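Local coordinates for hypothetical protein DR_0824 (Deinococcus radiodurans, PDB 2IMR) that deaminates aminodeoxyfutalosine to futalosine in menaquinone biosynthesis, using one zinc ion per subunit, at residues P285-Y288 with L289-G293. Numbering follows the deposited sequence.
Sequences PVRY and LDELG
Carboxylate oxygen OE2 of Glu291 is gripped twice by the guanidinium of Arg287, one turn earlier in the same helix: NE approaches it to 2.9 Å and NH2 to 3.2 Å. The oxygen sits at the edge of the guanidinium, near its plane, but both N-H groups are well bent from it, so the two hydrogen bonds of this salt bridge are weak. The carboxylate is turned 79° against the guanidinium plane. With CG anti to the backbone N (chi1 -175°) and an extended chain up to NE, Arg287 runs out far enough to reach Glu291. OE1 of Glu291 pairs with Arg277 and NH1 of Arg287 with Asp282, while OD2 of the neighbouring Asp290 forms salt bridges with Arg314 and Arg317 of helix 309-318.

This short helix, 285-292, belongs to the catalytic domain of a metallo-dependent hydrolase, a TIM-barrel-type fold, and precedes the parallel strand 300-303. Its i to i+4 bonds include Glu291 N to Arg287 O, 2.9 Å long and almost straight at 171°, and the more bent Leu292 N to Tyr288 O. A Schellman motif ends the helix: Gly293, with positive phi, gives its N to Asp290 O at 3.1 Å.

On the apolar side, Tyr288 and Leu292 lie alongside each other and point the same way, CD2 of Leu292 meeting the ring obliquely, 3.7 Å from Tyr288 CZ. The Leu289 side chain runs obliquely to that of Tyr288, its CD2 on the same side of the ring plane as Leu292 CD2 and 3.9 Å from Tyr288 CE2. Tyr288 and Leu292 also touch helix 220-233, and Pro285 touches helix 245-253; the side chain of Leu289 is about 14 Å from the zinc ion.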
# COMPACT_ATOMS: atom_id res chain seq x y z
N PRO A 285 2.11 -8.99 -17.03
CA PRO A 285 3.16 -8.25 -16.34
C PRO A 285 3.75 -9.04 -15.17
O PRO A 285 4.93 -8.91 -14.86
CB PRO A 285 2.45 -6.97 -15.89
CG PRO A 285 0.99 -7.38 -15.81
CD PRO A 285 0.84 -8.25 -17.04
N VAL A 286 2.93 -9.86 -14.52
CA VAL A 286 3.43 -10.65 -13.39
C VAL A 286 4.38 -11.74 -13.87
O VAL A 286 5.45 -11.95 -13.28
CB VAL A 286 2.26 -11.28 -12.60
CG1 VAL A 286 2.80 -12.08 -11.43
CG2 VAL A 286 1.33 -10.17 -12.10
N ARG A 287 4.01 -12.45 -14.93
CA ARG A 287 4.87 -13.50 -15.45
C ARG A 287 6.18 -12.86 -15.91
O ARG A 287 7.26 -13.40 -15.71
CB ARG A 287 4.21 -14.22 -16.62
CG ARG A 287 5.01 -15.41 -17.11
CD ARG A 287 4.43 -16.03 -18.37
NE ARG A 287 5.41 -16.91 -18.99
CZ ARG A 287 5.51 -17.13 -20.29
NH1 ARG A 287 4.68 -16.53 -21.14
NH2 ARG A 287 6.46 -17.93 -20.76
N TYR A 288 6.07 -11.69 -16.54
CA TYR A 288 7.24 -10.95 -16.99
C TYR A 288 8.22 -10.74 -15.84
O TYR A 288 9.40 -11.07 -15.95
CB TYR A 288 6.81 -9.60 -17.57
CG TYR A 288 7.91 -8.57 -17.61
CD1 TYR A 288 9.06 -8.78 -18.36
CD2 TYR A 288 7.79 -7.37 -16.89
CE1 TYR A 288 10.08 -7.83 -18.39
CE2 TYR A 288 8.80 -6.42 -16.92
CZ TYR A 288 9.95 -6.65 -17.67
OH TYR A 288 10.95 -5.71 -17.70
N LEU A 289 7.74 -10.18 -14.73
CA LEU A 289 8.60 -9.92 -13.58
C LEU A 289 9.15 -11.21 -12.97
O LEU A 289 10.30 -11.26 -12.52
CB LEU A 289 7.84 -9.16 -12.50
CG LEU A 289 7.45 -7.72 -12.83
CD1 LEU A 289 6.59 -7.14 -11.70
CD2 LEU A 289 8.72 -6.89 -13.03
N ASP A 290 8.32 -12.24 -12.93
CA ASP A 290 8.73 -13.51 -12.36
C ASP A 290 9.88 -14.12 -13.16
O ASP A 290 10.89 -14.53 -12.59
CB ASP A 290 7.53 -14.46 -12.31
CG ASP A 290 7.80 -15.69 -11.46
OD1 ASP A 290 8.48 -15.56 -10.41
OD2 ASP A 290 7.32 -16.78 -11.83
N GLU A 291 9.73 -14.17 -14.48
CA GLU A 291 10.77 -14.75 -15.32
C GLU A 291 11.99 -13.85 -15.42
O GLU A 291 13.09 -14.32 -15.74
CB GLU A 291 10.22 -15.06 -16.71
CG GLU A 291 8.98 -15.93 -16.68
CD GLU A 291 8.62 -16.52 -18.02
OE1 GLU A 291 8.91 -15.89 -19.06
OE2 GLU A 291 8.04 -17.63 -18.03
N LEU A 292 11.80 -12.56 -15.15
CA LEU A 292 12.91 -11.62 -15.20
C LEU A 292 13.76 -11.80 -13.95
O LEU A 292 14.90 -11.33 -13.89
CB LEU A 292 12.40 -10.18 -15.27
CG LEU A 292 13.46 -9.08 -15.37
CD1 LEU A 292 14.34 -9.32 -16.60
CD2 LEU A 292 12.78 -7.72 -15.47
N GLY A 293 13.21 -12.49 -12.95
CA GLY A 293 13.93 -12.73 -11.72
C GLY A 293 13.74 -11.65 -10.68
O GLY A 293 14.42 -11.63 -9.66